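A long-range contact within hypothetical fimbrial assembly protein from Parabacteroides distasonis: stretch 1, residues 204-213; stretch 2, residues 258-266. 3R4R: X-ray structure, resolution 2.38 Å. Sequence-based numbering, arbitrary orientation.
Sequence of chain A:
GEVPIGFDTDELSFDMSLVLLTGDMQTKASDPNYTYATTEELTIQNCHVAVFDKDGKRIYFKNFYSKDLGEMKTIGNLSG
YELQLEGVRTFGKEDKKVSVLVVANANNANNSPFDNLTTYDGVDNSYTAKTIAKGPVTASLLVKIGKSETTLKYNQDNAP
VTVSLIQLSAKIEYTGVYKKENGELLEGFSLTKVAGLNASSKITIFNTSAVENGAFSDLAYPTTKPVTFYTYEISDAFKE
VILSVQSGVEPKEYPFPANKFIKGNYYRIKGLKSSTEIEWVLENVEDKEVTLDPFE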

ATOM      1  N   THR A 204      -9.144  -0.085   4.673  1.00 38.46           N
ATOM      2  CA  THR A 204      -9.194  -0.340   6.117  1.00 40.22           C
ATOM      3  C   THR A 204      -8.585  -1.708   6.464  1.00 48.13           C
ATOM      4  O   THR A 204      -8.836  -2.245   7.557  1.00 51.64           O
ATOM      5  CB  THR A 204     -10.655  -0.266   6.600  1.00 44.46           C
ATOM      6  OG1 THR A 204     -11.485  -1.209   5.898  1.00 52.86           O
ATOM      7  CG2 THR A 204     -11.219   1.135   6.609  1.00 35.83           C
ATOM      8  N   ILE A 205      -7.799  -2.272   5.518  1.00 43.22           N
ATOM      9  CA  ILE A 205      -7.194  -3.599   5.579  1.00 43.20           C
ATOM     10  C   ILE A 205      -5.695  -3.421   5.848  1.00 47.87           C
ATOM     11  O   ILE A 205      -5.003  -2.733   5.103  1.00 44.43           O
ATOM     12  CB  ILE A 205      -7.516  -4.390   4.277  1.00 44.90           C
ATOM     13  CG1 ILE A 205      -7.247  -3.526   3.017  1.00 42.32           C
ATOM     14  CG2 ILE A 205      -9.015  -4.808   4.329  1.00 43.85           C
ATOM     15  CD1 ILE A 205      -7.347  -4.195   1.737  1.00 50.04           C
ATOM     16  N   PHE A 206      -5.211  -4.008   6.958  1.00 48.29           N
ATOM     17  CA  PHE A 206      -3.838  -3.776   7.398  1.00 48.60           C
ATOM     18  C   PHE A 206      -2.974  -5.062   7.593  1.00 53.29           C
ATOM     19  O   PHE A 206      -1.856  -4.937   8.105  1.00 52.40           O
ATOM     20  CB  PHE A 206      -3.893  -3.048   8.759  1.00 51.32           C
ATOM     21  CG  PHE A 206      -4.703  -1.773   8.756  1.00 51.25           C
ATOM     22  CD1 PHE A 206      -4.154  -0.582   8.301  1.00 50.94           C
ATOM     23  CD2 PHE A 206      -6.005  -1.752   9.257  1.00 54.22           C
ATOM     24  CE1 PHE A 206      -4.904   0.596   8.304  1.00 50.01           C
ATOM     25  CE2 PHE A 206      -6.743  -0.566   9.274  1.00 54.60           C
ATOM     26  CZ  PHE A 206      -6.191   0.592   8.786  1.00 50.17           C
ATOM     27  N   ASN A 207      -3.446  -6.257   7.187  1.00 51.65           N
ATOM     28  CA  ASN A 207      -2.648  -7.465   7.423  1.00 54.94           C
ATOM     29  C   ASN A 207      -1.722  -7.705   6.245  1.00 58.18           C
ATOM     30  O   ASN A 207      -2.173  -8.063   5.162  1.00 58.30           O
ATOM     31  CB  ASN A 207      -3.521  -8.695   7.692  1.00 58.76           C
ATOM     32  CG  ASN A 207      -2.757  -9.920   8.165  1.00 90.78           C
ATOM     33  OD1 ASN A 207      -1.525  -9.914   8.341  1.00 86.87           O
ATOM     34  ND2 ASN A 207      -3.489 -10.988   8.439  1.00 82.24           N
ATOM     35  N   THR A 208      -0.413  -7.532   6.468  1.00 54.80           N
ATOM     36  CA  THR A 208       0.611  -7.701   5.415  1.00 52.95           C
ATOM     37  C   THR A 208       1.019  -9.188   5.300  1.00 56.73           C
ATOM     38  O   THR A 208       2.057  -9.481   4.733  1.00 55.13           O
ATOM     39  CB  THR A 208       1.828  -6.803   5.696  1.00 62.86           C
ATOM     40  OG1 THR A 208       2.745  -6.976   4.621  1.00 76.75           O
ATOM     41  CG2 THR A 208       2.535  -7.088   7.044  1.00 58.12           C
ATOM     42  N   SER A 209       0.165 -10.109   5.781  1.00 58.16           N
ATOM     43  CA  SER A 209       0.373 -11.561   5.761  1.00 62.34           C
ATOM     44  C   SER A 209      -0.835 -12.319   5.161  1.00 68.06           C
ATOM     45  O   SER A 209      -0.707 -13.507   4.864  1.00 70.44           O
ATOM     46  CB  SER A 209       0.641 -12.091   7.172  1.00 69.37           C
ATOM     47  OG  SER A 209       1.784 -11.480   7.747  1.00 78.19           O
ATOM     48  N   ALA A 210      -1.997 -11.661   5.014  1.00 62.80           N
ATOM     49  CA  ALA A 210      -3.195 -12.303   4.458  1.00 63.29           C
ATOM     50  C   ALA A 210      -3.893 -11.397   3.461  1.00 62.58           C
ATOM     51  O   ALA A 210      -3.908 -10.189   3.656  1.00 59.42           O
ATOM     52  CB  ALA A 210      -4.150 -12.673   5.576  1.00 66.80           C
ATOM     53  N   VAL A 211      -4.439 -11.973   2.376  1.00 59.56           N
ATOM     54  CA  VAL A 211      -5.121 -11.202   1.330  1.00 57.39           C
ATOM     55  C   VAL A 211      -6.538 -10.848   1.877  1.00 59.06           C
ATOM     56  O   VAL A 211      -7.265 -11.734   2.299  1.00 62.42           O
ATOM     57  CB  VAL A 211      -5.136 -11.944  -0.044  1.00 63.33           C
ATOM     58  CG1 VAL A 211      -5.857 -13.285   0.012  1.00 67.06           C
ATOM     59  CG2 VAL A 211      -5.703 -11.074  -1.155  1.00 61.76           C
ATOM     60  N   GLU A 212      -6.875  -9.539   1.950  1.00 51.01           N
ATOM     61  CA  GLU A 212      -8.156  -9.051   2.517  1.00 49.08           C
ATOM     62  C   GLU A 212      -8.975  -8.216   1.508  1.00 54.87           C
ATOM     63  O   GLU A 212     -10.178  -8.053   1.712  1.00 56.28           O
ATOM     64  CB  GLU A 212      -7.897  -8.180   3.762  1.00 47.73           C
ATOM     65  CG  GLU A 212      -7.223  -8.836   4.946  1.00 48.56           C
ATOM     66  CD  GLU A 212      -6.592  -7.836   5.900  1.00 59.37           C
ATOM     67  OE1 GLU A 212      -5.577  -7.216   5.508  1.00 42.98           O
ATOM     68  OE2 GLU A 212      -7.061  -7.711   7.055  1.00 47.30           O
ATOM     69  N   ASN A 213      -8.327  -7.658   0.443  1.00 49.28           N
ATOM     70  CA  ASN A 213      -9.043  -6.803  -0.515  1.00 46.81           C
ATOM     71  C   ASN A 213     -10.050  -7.603  -1.456  1.00 52.69           C
ATOM     72  O   ASN A 213      -9.660  -8.382  -2.346  1.00 51.87           O
ATOM     73  CB  ASN A 213      -8.064  -6.037  -1.383  1.00 35.84           C
ATOM     74  CG  ASN A 213      -8.704  -4.989  -2.236  1.00 40.48           C
ATOM     75  OD1 ASN A 213      -9.727  -4.424  -1.874  1.00 43.13           O
ATOM     76  ND2 ASN A 213      -8.086  -4.652  -3.363  1.00 33.57           N
ATOM     77  N   ALA A 258      -3.367 -15.058  -8.362  1.00 62.53           N
ATOM     78  CA  ALA A 258      -3.481 -13.635  -8.039  1.00 57.59           C
ATOM     79  C   ALA A 258      -3.451 -13.376  -6.527  1.00 58.89           C
ATOM     80  O   ALA A 258      -2.896 -12.372  -6.106  1.00 54.28           O
ATOM     81  CB  ALA A 258      -4.766 -13.083  -8.622  1.00 58.59           C
ATOM     82  N   ASN A 259      -3.988 -14.307  -5.718  1.00 59.73           N
ATOM     83  CA  ASN A 259      -4.062 -14.168  -4.259  1.00 58.17           C
ATOM     84  C   ASN A 259      -2.681 -14.448  -3.560  1.00 58.74           C
ATOM     85  O   ASN A 259      -2.598 -14.336  -2.331  1.00 56.82           O
ATOM     86  CB  ASN A 259      -5.145 -15.094  -3.684  1.00 59.34           C
ATOM     87  CG  ASN A 259      -5.040 -16.544  -4.042  1.00 84.93           C
ATOM     88  OD1 ASN A 259      -4.557 -16.925  -5.111  1.00 85.13           O
ATOM     89  ND2 ASN A 259      -5.611 -17.378  -3.199  1.00 79.06           N
ATOM     90  N   LYS A 260      -1.599 -14.723  -4.322  1.00 54.73           N
ATOM     91  CA  LYS A 260      -0.282 -14.932  -3.717  1.00 54.81           C
ATOM     92  C   LYS A 260       0.418 -13.578  -3.457  1.00 58.04           C
ATOM     93  O   LYS A 260       1.360 -13.520  -2.655  1.00 59.91           O
ATOM     94  CB  LYS A 260       0.611 -15.831  -4.600  1.00 58.92           C
ATOM     95  CG  LYS A 260       0.160 -17.281  -4.802  1.00 73.30           C
ATOM     96  CD  LYS A 260       0.248 -18.140  -3.543  1.00 90.92           C
ATOM     97  N   PHE A 261      -0.055 -12.488  -4.112  1.00 49.80           N
ATOM     98  CA  PHE A 261       0.553 -11.164  -4.018  1.00 45.44           C
ATOM     99  C   PHE A 261      -0.204 -10.328  -2.987  1.00 51.45           C
ATOM    100  O   PHE A 261      -1.263  -9.770  -3.281  1.00 53.40           O
ATOM    101  CB  PHE A 261       0.565 -10.495  -5.397  1.00 44.29           C
ATOM    102  CG  PHE A 261       1.133 -11.390  -6.468  1.00 46.66           C
ATOM    103  CD1 PHE A 261       2.511 -11.510  -6.641  1.00 49.50           C
ATOM    104  CD2 PHE A 261       0.297 -12.114  -7.305  1.00 50.04           C
ATOM    105  CE1 PHE A 261       3.038 -12.335  -7.628  1.00 51.94           C
ATOM    106  CE2 PHE A 261       0.823 -12.979  -8.248  1.00 54.50           C
ATOM    107  CZ  PHE A 261       2.192 -13.061  -8.431  1.00 52.75           C
ATOM    108  N   ILE A 262       0.325 -10.293  -1.755  1.00 45.02           N
ATOM    109  CA  ILE A 262      -0.287  -9.615  -0.621  1.00 43.13           C
ATOM    110  C   ILE A 262       0.295  -8.210  -0.511  1.00 46.17           C
ATOM    111  O   ILE A 262       1.471  -8.009  -0.761  1.00 47.72           O
ATOM    112  CB  ILE A 262      -0.062 -10.450   0.684  1.00 47.64           C
ATOM    113  CG1 ILE A 262      -0.598 -11.900   0.550  1.00 50.48           C
ATOM    114  CG2 ILE A 262      -0.660  -9.775   1.933  1.00 46.39           C
ATOM    115  CD1 ILE A 262       0.119 -12.935   1.459  1.00 40.98           C
ATOM    116  N   LYS A 263      -0.549  -7.236  -0.162  1.00 41.79           N
ATOM    117  CA  LYS A 263      -0.174  -5.847   0.077  1.00 38.94           C
ATOM    118  C   LYS A 263       0.980  -5.745   1.082  1.00 43.61           C
ATOM    119  O   LYS A 263       0.985  -6.445   2.109  1.00 46.41           O
ATOM    120  CB  LYS A 263      -1.382  -5.057   0.601  1.00 38.29           C
ATOM    121  CG  LYS A 263      -1.866  -5.518   1.978  1.00 32.55           C
ATOM    122  CD  LYS A 263      -3.200  -4.895   2.344  1.00 26.46           C
ATOM    123  CE  LYS A 263      -3.809  -5.538   3.560  1.00 35.56           C
ATOM    124  NZ  LYS A 263      -4.076  -7.014   3.399  1.00 32.40           N
ATOM    125  N   GLY A 264       1.914  -4.852   0.797  1.00 35.87           N
ATOM    126  CA  GLY A 264       3.042  -4.606   1.676  1.00 36.04           C
ATOM    127  C   GLY A 264       4.147  -5.613   1.531  1.00 41.19           C
ATOM    128  O   GLY A 264       4.977  -5.721   2.429  1.00 42.81           O
ATOM    129  N   ASN A 265       4.160  -6.353   0.406  1.00 37.98           N
ATOM    130  CA  ASN A 265       5.191  -7.347   0.128  1.00 40.25           C
ATOM    131  C   ASN A 265       5.875  -7.084  -1.230  1.00 42.29           C
ATOM    132  O   ASN A 265       5.283  -6.454  -2.104  1.00 42.37           O
ATOM    133  CB  ASN A 265       4.608  -8.763   0.154  1.00 46.99           C
ATOM    134  CG  ASN A 265       4.171  -9.250   1.516  1.00 54.75           C
ATOM    135  OD1 ASN A 265       4.972  -9.729   2.318  1.00 48.72           O
ATOM    136  ND2 ASN A 265       2.888  -9.189   1.775  1.00 45.05           N
ATOM    137  N   TYR A 266       7.125  -7.545  -1.378  1.00 40.46           N
ATOM    138  CA  TYR A 266       7.942  -7.421  -2.595  1.00 40.43           C
ATOM    139  C   TYR A 266       8.256  -8.829  -3.085  1.00 46.06           C
ATOM    140  O   TYR A 266       8.721  -9.673  -2.328  1.00 48.83           O
ATOM    141  CB  TYR A 266       9.205  -6.559  -2.335  1.00 42.42           C
ATOM    142  CG  TYR A 266      10.330  -6.556  -3.365  1.00 46.27           C
ATOM    143  CD1 TYR A 266      10.059  -6.621  -4.732  1.00 46.91           C
ATOM    144  CD2 TYR A 266      11.648  -6.322  -2.980  1.00 48.86           C
ATOM    145  CE1 TYR A 266      11.087  -6.581  -5.677  1.00 48.03           C
ATOM    146  CE2 TYR A 266      12.680  -6.256  -3.914  1.00 51.21           C
ATOM    147  CZ  TYR A 266      12.401  -6.390  -5.263  1.00 57.74           C
ATOM    148  OH  TYR A 266      13.459  -6.333  -6.153  1.00 53.43           O
TER

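The contact joins two segments whose touching residues are at least 48 positions apart in sequence and buries 441 Å², summed over both sides. No strand pairing is involved: residues 204-213 form neither helix nor strand, and the facing segment opens with a 3-10 segment, 258-260, and includes a type II turn from Ile262 to Asn265. The backbones come close at two points, with CA atoms 5.4 Å apart for both Thr208-Gly264 and Val211-Ile262.

The charged interaction centres on Lys263, which loses more area to the other stretch than any other residue, 113 Å². Its CA-to-CB bond points sideways, but chi2 and chi3 are both t, so the chain runs out extended before chi4 turns to m and brings NZ among the oxygens of the first stretch. There NZ forms a salt bridge with Glu212, 2.6 Å from NZ to OE1, and donates a hydrogen bond to the backbone at 2.8 Å from NZ to Asn207 O. Ala210 O also lies 3.2 Å from Lys263 NZ. A long, flexible chain with a cationic end suits a buried position because the ammonium group finds both a carboxylate and the carbonyl oxygen of Asn207 to offset its charge. Glu212 OE1 does double duty, since Asn207 N donates to it at 2.9 Å with an N-H...O angle of 151°; the same carboxylate oxygen thus ties the first stretch to itself and to the lysine.

Neutral hydrogen bonds fasten the turn to Thr208. Thr208 OG1 donates to Lys263 O at 3.1 Å, and Thr208 O accepts from Asn265 ND2 at 3.1 Å with an angle of 156°. The Asn265 amide also donates from ND2 to Ile262 O, 3.1 Å at 161°, so one side-chain nitrogen bridges the start of the turn and the opposing backbone. By comparison, the turn's own backbone bond, Asn265 N to Ile262 O at 3.4 Å, is weak. A CA-H...O contact, Thr208 CA to Lys263 O at 3.6 Å with 139° at the hydrogen, adds to the same junction.

Gly264 suits this place on two counts. Its phi/psi of 81/18 lies where positive phi favours glycine, and an ideal CB would point toward the first stretch and fall 2.8 Å from Thr208 OG1, a clash.

Apolar packing adds to the contact. Ile262 points its CA-to-CB bond toward the first stretch and has 60 Å² covered; its CG2 reaches 3.8 Å from Thr208 C and 3.7 Å from Ala210 O, while its CD1 lies 3.6 Å from Ser209 O. Its branched side chain therefore packs largely against backbone. Val211 contributes 61 Å², with CG1 4.2 Å from Asn259 CB. Separately, Lys263 CE sits 3.9 Å from Ile205 CB, so the last methylene before the ammonium group packs against the first stretch.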